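Local coordinates for small nuclear ribonucleoprotein homolog (Pyrobaculum aerophilum, PDB 1M5Q), which probably binds RNA and assembles through Sm domains carrying an additional C-terminal domain into a 14-subunit particle, at residues H[3-8]-H[34-39]; H[15-18]-H[22-25]; H[41-44]-H[48-51]. One frame throughout, in Å; residues are numbered along the deposited sequence.

Contact 1 (H[3-8]-H[34-39]). With CD (cadmium ion), chain B.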
ATOM      1  N   ALA H   3       2.039 -21.930  -5.423  1.00 20.87           N
ATOM      2  CA  ALA H   3       1.872 -23.359  -5.687  1.00 21.86           C
ATOM      3  C   ALA H   3       3.086 -23.996  -6.404  1.00 21.14           C
ATOM      4  O   ALA H   3       3.520 -25.071  -5.998  1.00 21.17           O
ATOM      5  CB  ALA H   3       0.577 -23.629  -6.536  1.00 20.97           C
ATOM      6  N   GLU H   4       3.614 -23.370  -7.460  1.00 22.04           N
ATOM      7  CA  GLU H   4       4.767 -23.941  -8.167  1.00 26.01           C
ATOM      8  C   GLU H   4       5.953 -24.102  -7.172  1.00 24.93           C
ATOM      9  O   GLU H   4       6.633 -25.112  -7.171  1.00 25.75           O
ATOM     10  CB  GLU H   4       5.214 -23.081  -9.409  1.00 27.73           C
ATOM     11  CG  GLU H   4       4.172 -22.893 -10.562  1.00 33.36           C
ATOM     12  CD  GLU H   4       4.740 -22.913 -12.065  1.00 37.57           C
ATOM     13  OE1 GLU H   4       4.164 -22.163 -12.907  1.00 38.61           O
ATOM     14  OE2 GLU H   4       5.693 -23.675 -12.443  1.00 33.14           O
ATOM     15  N   LEU H   5       6.164 -23.118  -6.304  1.00 24.84           N
ATOM     16  CA  LEU H   5       7.258 -23.143  -5.327  1.00 24.63           C
ATOM     17  C   LEU H   5       7.059 -24.173  -4.242  1.00 26.21           C
ATOM     18  O   LEU H   5       8.014 -24.858  -3.802  1.00 26.49           O
ATOM     19  CB  LEU H   5       7.407 -21.771  -4.680  1.00 26.38           C
ATOM     20  CG  LEU H   5       8.073 -20.750  -5.599  1.00 26.66           C
ATOM     21  CD1 LEU H   5       8.321 -19.446  -4.829  1.00 25.39           C
ATOM     22  CD2 LEU H   5       9.381 -21.326  -6.093  1.00 26.98           C
ATOM     23  N   ASN H   6       5.830 -24.279  -3.766  1.00 24.08           N
ATOM     24  CA  ASN H   6       5.578 -25.290  -2.768  1.00 25.28           C
ATOM     25  C   ASN H   6       5.918 -26.663  -3.374  1.00 23.77           C
ATOM     26  O   ASN H   6       6.210 -27.585  -2.607  1.00 25.44           O
ATOM     27  CB  ASN H   6       4.108 -25.278  -2.302  1.00 26.16           C
ATOM     28  CG  ASN H   6       3.946 -25.739  -0.862  1.00 31.52           C
ATOM     29  OD1 ASN H   6       4.290 -25.012   0.096  1.00 35.42           O
ATOM     30  ND2 ASN H   6       3.427 -26.951  -0.689  1.00 31.33           N
ATOM     31  N   ASN H   7       5.892 -26.811  -4.714  1.00 22.31           N
ATOM     32  CA  ASN H   7       6.236 -28.119  -5.319  1.00 22.64           C
ATOM     33  C   ASN H   7       7.747 -28.361  -5.389  1.00 22.02           C
ATOM     34  O   ASN H   7       8.189 -29.456  -5.781  1.00 19.40           O
ATOM     35  CB  ASN H   7       5.640 -28.315  -6.726  1.00 24.78           C
ATOM     36  CG  ASN H   7       4.128 -28.647  -6.699  1.00 28.79           C
ATOM     37  OD1 ASN H   7       3.672 -29.370  -5.843  1.00 28.74           O
ATOM     38  ND2 ASN H   7       3.365 -28.112  -7.656  1.00 30.77           N
ATOM     39  N   LEU H   8       8.525 -27.351  -4.977  1.00 21.70           N
ATOM     40  CA  LEU H   8       9.985 -27.464  -4.970  1.00 21.35           C
ATOM     41  C   LEU H   8      10.576 -27.593  -3.584  1.00 20.73           C
ATOM     42  O   LEU H   8      11.783 -27.503  -3.438  1.00 20.87           O
ATOM     43  CB  LEU H   8      10.648 -26.264  -5.682  1.00 20.43           C
ATOM     44  CG  LEU H   8      10.369 -26.199  -7.174  1.00 21.65           C
ATOM     45  CD1 LEU H   8      10.747 -24.834  -7.666  1.00 21.68           C
ATOM     46  CD2 LEU H   8      11.077 -27.331  -7.927  1.00 22.05           C
ATOM     47  N   LEU H  34       4.792 -15.073  -0.337  1.00 19.58           N
ATOM     48  CA  LEU H  34       6.066 -15.381  -0.972  1.00 21.99           C
ATOM     49  C   LEU H  34       7.304 -14.967  -0.147  1.00 21.68           C
ATOM     50  O   LEU H  34       8.317 -14.583  -0.716  1.00 21.46           O
ATOM     51  CB  LEU H  34       6.168 -14.791  -2.398  1.00 19.08           C
ATOM     52  CG  LEU H  34       5.624 -15.500  -3.651  1.00 25.36           C
ATOM     53  CD1 LEU H  34       5.655 -17.012  -3.509  1.00 19.46           C
ATOM     54  CD2 LEU H  34       4.271 -15.022  -4.005  1.00 24.76           C
ATOM     55  N   ASN H  35       7.179 -14.984   1.189  1.00 21.42           N
ATOM     56  CA  ASN H  35       8.356 -14.871   2.039  1.00 19.97           C
ATOM     57  C   ASN H  35       8.944 -16.259   1.791  1.00 20.39           C
ATOM     58  O   ASN H  35       8.217 -17.236   1.554  1.00 20.04           O
ATOM     59  CB  ASN H  35       8.010 -14.778   3.537  1.00 19.93           C
ATOM     60  CG  ASN H  35       7.484 -13.396   3.907  1.00 22.93           C
ATOM     61  OD1 ASN H  35       8.081 -12.338   3.553  1.00 22.36           O
ATOM     62  ND2 ASN H  35       6.364 -13.387   4.573  1.00 21.85           N
ATOM     63  N   ILE H  36      10.239 -16.380   1.924  1.00 19.37           N
ATOM     64  CA  ILE H  36      10.893 -17.658   1.632  1.00 19.73           C
ATOM     65  C   ILE H  36      11.873 -17.999   2.733  1.00 18.94           C
ATOM     66  O   ILE H  36      12.557 -17.105   3.202  1.00 18.61           O
ATOM     67  CB  ILE H  36      11.791 -17.535   0.371  1.00 21.56           C
ATOM     68  CG1 ILE H  36      10.938 -17.122  -0.863  1.00 20.53           C
ATOM     69  CG2 ILE H  36      12.613 -18.870   0.177  1.00 20.36           C
ATOM     70  CD1 ILE H  36      10.027 -18.211  -1.268  1.00 21.87           C
ATOM     71  N   VAL H  37      11.918 -19.268   3.157  1.00 20.03           N
ATOM     72  CA  VAL H  37      12.959 -19.695   4.097  1.00 19.57           C
ATOM     73  C   VAL H  37      13.843 -20.686   3.295  1.00 19.53           C
ATOM     74  O   VAL H  37      13.306 -21.573   2.610  1.00 21.60           O
ATOM     75  CB  VAL H  37      12.407 -20.449   5.346  1.00 20.68           C
ATOM     76  CG1 VAL H  37      13.620 -20.849   6.291  1.00 20.83           C
ATOM     77  CG2 VAL H  37      11.425 -19.535   6.115  1.00 22.07           C
ATOM     78  N   LEU H  38      15.165 -20.481   3.297  1.00 17.52           N
ATOM     79  CA  LEU H  38      16.110 -21.402   2.659  1.00 18.78           C
ATOM     80  C   LEU H  38      16.936 -22.115   3.733  1.00 18.90           C
ATOM     81  O   LEU H  38      17.293 -21.496   4.765  1.00 18.26           O
ATOM     82  CB  LEU H  38      17.121 -20.693   1.754  1.00 18.39           C
ATOM     83  CG  LEU H  38      16.638 -19.857   0.586  1.00 19.73           C
ATOM     84  CD1 LEU H  38      17.856 -19.359  -0.184  1.00 19.80           C
ATOM     85  CD2 LEU H  38      15.697 -20.698  -0.344  1.00 19.10           C
ATOM     86  N   ALA H  39      17.260 -23.385   3.466  1.00 17.19           N
ATOM     87  CA  ALA H  39      18.065 -24.220   4.383  1.00 18.25           C
ATOM     88  C   ALA H  39      19.462 -24.366   3.809  1.00 18.00           C
ATOM     89  O   ALA H  39      19.629 -24.511   2.570  1.00 17.49           O
ATOM     90  CB  ALA H  39      17.472 -25.609   4.540  1.00 17.11           C
TER
HETATM   91 CD    CD B2014       4.716 -24.878 -14.587  0.97 40.76          CD
HETATM   92  O   HOH W   1       6.168 -27.171 -14.352  1.00 30.05           O

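Contact 2 (H[15-18]-H[22-25])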
ATOM      1  N   VAL H  15      17.788 -17.407  -4.831  1.00 20.26           N
ATOM      2  CA  VAL H  15      16.927 -16.254  -4.651  1.00 20.26           C
ATOM      3  C   VAL H  15      17.751 -14.982  -4.823  1.00 19.56           C
ATOM      4  O   VAL H  15      18.751 -14.761  -4.092  1.00 19.24           O
ATOM      5  CB  VAL H  15      16.240 -16.257  -3.222  1.00 22.44           C
ATOM      6  CG1 VAL H  15      15.245 -15.132  -3.140  1.00 19.31           C
ATOM      7  CG2 VAL H  15      15.489 -17.612  -2.967  1.00 21.93           C
ATOM      8  N   VAL H  16      17.317 -14.125  -5.757  1.00 17.34           N
ATOM      9  CA  VAL H  16      18.017 -12.876  -6.055  1.00 17.03           C
ATOM     10  C   VAL H  16      17.337 -11.711  -5.375  1.00 17.63           C
ATOM     11  O   VAL H  16      16.149 -11.458  -5.582  1.00 19.62           O
ATOM     12  CB  VAL H  16      18.109 -12.667  -7.593  1.00 18.59           C
ATOM     13  CG1 VAL H  16      18.801 -11.332  -7.921  1.00 14.80           C
ATOM     14  CG2 VAL H  16      18.879 -13.855  -8.220  1.00 16.23           C
ATOM     15  N   LEU H  17      18.093 -10.986  -4.555  1.00 17.44           N
ATOM     16  CA  LEU H  17      17.556  -9.904  -3.790  1.00 18.25           C
ATOM     17  C   LEU H  17      17.876  -8.527  -4.344  1.00 20.35           C
ATOM     18  O   LEU H  17      18.895  -8.345  -5.006  1.00 22.02           O
ATOM     19  CB  LEU H  17      18.028 -10.039  -2.327  1.00 19.58           C
ATOM     20  CG  LEU H  17      17.999 -11.465  -1.682  1.00 22.85           C
ATOM     21  CD1 LEU H  17      18.267 -11.351  -0.159  1.00 19.68           C
ATOM     22  CD2 LEU H  17      16.631 -12.157  -1.882  1.00 21.45           C
ATOM     23  N   SER H  18      17.002  -7.557  -4.063  1.00 20.15           N
ATOM     24  CA  SER H  18      17.210  -6.209  -4.580  1.00 21.89           C
ATOM     25  C   SER H  18      18.431  -5.503  -3.987  1.00 23.61           C
ATOM     26  O   SER H  18      18.863  -4.487  -4.547  1.00 23.22           O
ATOM     27  CB  SER H  18      15.946  -5.314  -4.400  1.00 21.43           C
ATOM     28  OG  SER H  18      15.563  -5.169  -3.033  1.00 18.95           O
ATOM     29  N   VAL H  22      22.648 -12.722  -3.656  1.00 20.74           N
ATOM     30  CA  VAL H  22      22.065 -13.893  -4.278  1.00 21.49           C
ATOM     31  C   VAL H  22      22.247 -15.077  -3.332  1.00 22.21           C
ATOM     32  O   VAL H  22      23.399 -15.421  -3.013  1.00 24.94           O
ATOM     33  CB  VAL H  22      22.770 -14.191  -5.644  1.00 21.60           C
ATOM     34  CG1 VAL H  22      22.199 -15.495  -6.215  1.00 22.74           C
ATOM     35  CG2 VAL H  22      22.531 -13.022  -6.651  1.00 21.23           C
ATOM     36  N   TYR H  23      21.175 -15.688  -2.823  1.00 20.65           N
ATOM     37  CA  TYR H  23      21.345 -16.851  -1.934  1.00 20.25           C
ATOM     38  C   TYR H  23      20.904 -18.134  -2.611  1.00 21.68           C
ATOM     39  O   TYR H  23      19.834 -18.200  -3.211  1.00 23.08           O
ATOM     40  CB  TYR H  23      20.543 -16.744  -0.612  1.00 22.12           C
ATOM     41  CG  TYR H  23      21.142 -15.791   0.402  1.00 22.23           C
ATOM     42  CD1 TYR H  23      22.004 -16.255   1.393  1.00 23.50           C
ATOM     43  CD2 TYR H  23      21.000 -14.427   0.241  1.00 23.11           C
ATOM     44  CE1 TYR H  23      22.725 -15.363   2.181  1.00 26.02           C
ATOM     45  CE2 TYR H  23      21.720 -13.518   1.013  1.00 24.21           C
ATOM     46  CZ  TYR H  23      22.592 -13.997   1.971  1.00 25.51           C
ATOM     47  OH  TYR H  23      23.414 -13.117   2.629  1.00 24.24           O
ATOM     48  N   LYS H  24      21.686 -19.178  -2.462  1.00 19.31           N
ATOM     49  CA  LYS H  24      21.349 -20.425  -3.095  1.00 22.83           C
ATOM     50  C   LYS H  24      21.191 -21.456  -1.973  1.00 22.73           C
ATOM     51  O   LYS H  24      22.030 -21.533  -1.083  1.00 22.90           O
ATOM     52  CB  LYS H  24      22.489 -20.810  -4.050  1.00 24.97           C
ATOM     53  CG  LYS H  24      22.217 -22.063  -4.867  1.00 31.99           C
ATOM     54  CD  LYS H  24      23.343 -22.379  -5.898  1.00 36.18           C
ATOM     55  CE  LYS H  24      22.868 -23.416  -6.952  1.00 40.28           C
ATOM     56  NZ  LYS H  24      23.981 -24.090  -7.791  1.00 42.78           N
ATOM     57  N   GLY H  25      20.124 -22.237  -1.970  1.00 21.63           N
ATOM     58  CA  GLY H  25      20.012 -23.228  -0.903  1.00 22.38           C
ATOM     59  C   GLY H  25      18.776 -24.072  -1.122  1.00 21.34           C
ATOM     60  O   GLY H  25      18.128 -23.933  -2.139  1.00 23.41           O
TER

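Contact 3 (H[41-44]-H[48-51])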
ATOM      1  N   ALA H  41      21.979 -22.385   3.139  1.00 21.27           N
ATOM      2  CA  ALA H  41      22.109 -21.486   2.010  1.00 22.62           C
ATOM      3  C   ALA H  41      23.427 -20.725   2.077  1.00 24.30           C
ATOM      4  O   ALA H  41      24.003 -20.551   3.133  1.00 25.44           O
ATOM      5  CB  ALA H  41      20.928 -20.496   2.017  1.00 18.44           C
ATOM      6  N   SER H  42      23.922 -20.300   0.926  1.00 25.43           N
ATOM      7  CA  SER H  42      25.119 -19.512   0.936  1.00 26.40           C
ATOM      8  C   SER H  42      24.947 -18.380  -0.088  1.00 24.54           C
ATOM      9  O   SER H  42      24.203 -18.527  -1.067  1.00 25.88           O
ATOM     10  CB  SER H  42      26.308 -20.400   0.626  1.00 26.48           C
ATOM     11  OG  SER H  42      26.159 -20.933  -0.655  1.00 31.65           O
ATOM     12  N   ASN H  43      25.615 -17.254   0.157  1.00 23.55           N
ATOM     13  CA  ASN H  43      25.560 -16.085  -0.732  1.00 23.04           C
ATOM     14  C   ASN H  43      26.786 -16.132  -1.648  1.00 26.14           C
ATOM     15  O   ASN H  43      27.551 -17.102  -1.600  1.00 25.63           O
ATOM     16  CB  ASN H  43      25.554 -14.825   0.110  1.00 20.29           C
ATOM     17  CG  ASN H  43      26.685 -14.791   1.132  1.00 20.38           C
ATOM     18  OD1 ASN H  43      27.747 -15.364   0.913  1.00 20.26           O
ATOM     19  ND2 ASN H  43      26.457 -14.125   2.248  1.00 22.63           N
ATOM     20  N   LYS H  44      27.029 -15.096  -2.444  1.00 27.36           N
ATOM     21  CA  LYS H  44      28.174 -15.193  -3.373  1.00 31.29           C
ATOM     22  C   LYS H  44      29.497 -15.015  -2.656  1.00 30.78           C
ATOM     23  O   LYS H  44      30.516 -15.444  -3.152  1.00 32.33           O
ATOM     24  CB  LYS H  44      28.099 -14.177  -4.533  1.00 30.60           C
ATOM     25  CG  LYS H  44      26.946 -14.390  -5.529  1.00 35.36           C
ATOM     26  CD  LYS H  44      27.168 -15.533  -6.476  1.00 36.08           C
ATOM     27  CE  LYS H  44      26.001 -15.630  -7.453  1.00 40.68           C
ATOM     28  NZ  LYS H  44      26.162 -16.630  -8.583  1.00 42.46           N
ATOM     29  N   LYS H  48      27.774 -19.236   4.722  1.00 26.59           N
ATOM     30  CA  LYS H  48      26.752 -20.261   4.786  1.00 26.49           C
ATOM     31  C   LYS H  48      25.963 -20.062   6.063  1.00 26.50           C
ATOM     32  O   LYS H  48      26.519 -19.636   7.085  1.00 23.01           O
ATOM     33  CB  LYS H  48      27.382 -21.646   4.816  1.00 30.35           C
ATOM     34  CG  LYS H  48      28.543 -21.837   3.877  1.00 35.57           C
ATOM     35  CD  LYS H  48      29.119 -23.256   4.025  1.00 39.35           C
ATOM     36  CE  LYS H  48      30.162 -23.559   2.939  1.00 41.48           C
ATOM     37  NZ  LYS H  48      30.486 -25.026   2.905  1.00 44.27           N
ATOM     38  N   PHE H  49      24.662 -20.363   6.004  1.00 25.10           N
ATOM     39  CA  PHE H  49      23.790 -20.189   7.164  1.00 24.81           C
ATOM     40  C   PHE H  49      22.838 -21.355   7.176  1.00 23.23           C
ATOM     41  O   PHE H  49      22.384 -21.775   6.109  1.00 25.29           O
ATOM     42  CB  PHE H  49      22.995 -18.877   7.066  1.00 25.84           C
ATOM     43  CG  PHE H  49      23.832 -17.686   6.791  1.00 26.58           C
ATOM     44  CD1 PHE H  49      24.190 -17.368   5.490  1.00 27.56           C
ATOM     45  CD2 PHE H  49      24.276 -16.882   7.829  1.00 27.76           C
ATOM     46  CE1 PHE H  49      24.967 -16.276   5.226  1.00 29.98           C
ATOM     47  CE2 PHE H  49      25.062 -15.781   7.582  1.00 27.27           C
ATOM     48  CZ  PHE H  49      25.413 -15.470   6.263  1.00 27.24           C
ATOM     49  N   ASN H  50      22.532 -21.882   8.355  1.00 21.02           N
ATOM     50  CA  ASN H  50      21.677 -23.042   8.403  1.00 21.03           C
ATOM     51  C   ASN H  50      20.277 -22.679   7.905  1.00 18.37           C
ATOM     52  O   ASN H  50      19.616 -23.519   7.312  1.00 21.29           O
ATOM     53  CB  ASN H  50      21.608 -23.654   9.803  1.00 20.73           C
ATOM     54  CG  ASN H  50      20.573 -24.794   9.879  1.00 27.12           C
ATOM     55  OD1 ASN H  50      19.485 -24.608  10.423  1.00 33.31           O
ATOM     56  ND2 ASN H  50      20.882 -25.948   9.290  1.00 26.65           N
ATOM     57  N   ARG H  51      19.835 -21.464   8.177  1.00 16.14           N
ATOM     58  CA  ARG H  51      18.528 -20.970   7.681  1.00 19.02           C
ATOM     59  C   ARG H  51      18.638 -19.503   7.376  1.00 18.50           C
ATOM     60  O   ARG H  51      19.360 -18.774   8.049  1.00 19.79           O
ATOM     61  CB  ARG H  51      17.366 -21.179   8.682  1.00 17.56           C
ATOM     62  CG  ARG H  51      16.845 -22.596   8.751  1.00 22.43           C
ATOM     63  CD  ARG H  51      15.691 -22.730   9.800  1.00 23.63           C
ATOM     64  NE  ARG H  51      16.181 -22.715  11.172  1.00 24.47           N
ATOM     65  CZ  ARG H  51      15.399 -22.520  12.239  1.00 30.11           C
ATOM     66  NH1 ARG H  51      14.067 -22.321  12.084  1.00 29.01           N
ATOM     67  NH2 ARG H  51      15.943 -22.501  13.461  1.00 25.94           N
TER

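Contact 1 (H[3-8]-H[34-39])
Leu5 meets the 34-39 segment through a single methyl, CD1, which touches two branched side chains. Its CD1 lies 3.8 Å from CD1 of Leu34, and the same Leu5 CD1 is 4.1 Å from CD1 of Ile36. In both pairs the side chains cross at about a right angle, so methyl meets methyl and the long sides of the chains do not run together. All three residues are buried, yet only 81 Å² is covered between the segments. The backbones stay well apart, no hydrogen bond joins them, and the meeting is made by side-chain ends alone.

The backbone position points CB of Leu5 toward the 34-39 segment, and leucine suits it by its length and its branched, apolar end. With CG anti to its own carbonyl carbon (chi1 -75°) and CD1 anti to CA (chi2 -174°), that methyl is put farthest from the helix. Ile36 sends the long CG1 branch to the helix, while its beta-branched form suits strand 36-42. Ile62 of strand 59-64 also packs on Leu5, and Leu27 and Val30 of strand 22-30 pack on Ile36, so the contact seats the N-terminal helix 2-6 on the apolar interior of the Sm fold.

One residue earlier, Glu4 turns to quite different work. Its OE2 binds the cadmium ion at 2.6 Å. Water 1 lies 2.7 Å from the cadmium ion, and His28 of a neighbouring subunit binds the same ion. Arg51 of that subunit hydrogen-bonds Glu4 OE2, which would probably stabilise the carboxylate's negative charge. The helix thus divides its chemistry: an apolar cluster without directional bonds seats it on its own sheet and reaches Phe53 and Met55 of the neighbouring subunit, while a carboxylate joins metal and arginine at that interface.

Contact 2 (H[15-18]-H[22-25])
The amide of Val15 gives the shorter of two backbone bonds between the strands: Val15 N to Tyr23 O is 2.7 Å, with a nearly straight N-H···O angle of 166°. Its return bond, Tyr23 N to Val15 O at 2.9 Å, reaches a carbonyl that also receives CA-H of Val22, with Val22 CA 3.4 Å from Val15 O. Val15 O is therefore approached by one N-H and one weaker C-H donor.

These bonds make Val15 and Tyr23 an antiparallel hydrogen-bonded pair, followed by the non-hydrogen-bonded pair Val16 and Val22. Together they zip up the hairpin of strands 12-17 and 22-30 in the strongly bent sheet of the Sm fold. Beta-branched valines suit such extended backbone. Val16 and Val22 stand side by side on one face, their CG2 methyls 4.1 Å apart, each set beside its own backbone N.

Tyr23 rises from the other face, where Leu17 CD1 comes within 4.1 Å of Tyr23 ring atom CD2 at an oblique angle. An aromatic with a polar end fits here: the ring carbons pack on Leu17 and on Phe49 of strand 48-54, while OH hydrogen-bonds Glu21 and Asn43. His61 of a neighbouring subunit meets the ring edge-to-face.

Contact 3 (H[41-44]-H[48-51])
Asn43 and Phe49 set an amide against the rim of a ring. Asn43 ND2 lies 4.0 Å from Phe49 CE1, at the ring's edge and in its plane, with amide and ring planes 78° apart. The amide nitrogen is consequently not directed at the pi face, and the approach is simple packing. The nitrogen instead hydrogen-bonds Glu47, in the turn between the strands, a partner that probably holds the amide's orientation. Asn43 CG sits between its own N and carbonyl carbon (chi1 52°), which curls the short chain back toward the ring.

Ser42 and Lys48 occupy the other face as a non-hydrogen-bonded pair. Ser42 CB is 4.2 Å from Lys48 CG, so the serine's CB meets the lysine's second methylene. Beyond CG the lysine runs extended and leads its end away from the strand, as befits an exposed place where its aliphatic base can pack. A small serine leaves room for that base.

Between these two faces runs the backbone ladder. Ala41 N bonds Phe49 O at 3.1 Å, and Phe49 N bonds Ala41 O at 3.0 Å. The Lys48 CA also comes 3.2 Å from Ala41 O, as a CA-H···O contact. Ala41 CB stands on the same face as Phe49, and a small residue suits a place beside a large ring.

The hairpin joins strands 36-42 and 48-54, the latter outermost in the sheet within this chain. Ser42 pairs through its backbone with Lys24 of strand 22-30. Past the corner at Asn50, Arg51 makes backbone hydrogen bonds to a neighbouring subunit, consistent with the strand-to-strand joining that closes Sm rings, and its N also bonds the side-chain OG of Ser64 of that subunit.

All three contacts lie within the Sm domain. Along the chain contact 2 falls between the two segments of contact 1, and contact 3 opens after both. The centres of contact 1 and contact 2 lie about 13 Å apart. Those of contact 1 and contact 3 are about 16 Å apart, and those of contact 2 and contact 3 about 10 Å. Contacts 2 and 3 are two hairpins of one five-stranded antiparallel sheet, adjoining where strands 22-30 and 36-42 run as neighbours. Contact 1 shares strand 36-42 with contact 3, and Leu38 on it packs against Val15 and Tyr23 of contact 2. Helix, core and sheet edge are thus tied together in a subunit that meets its neighbours at each contact.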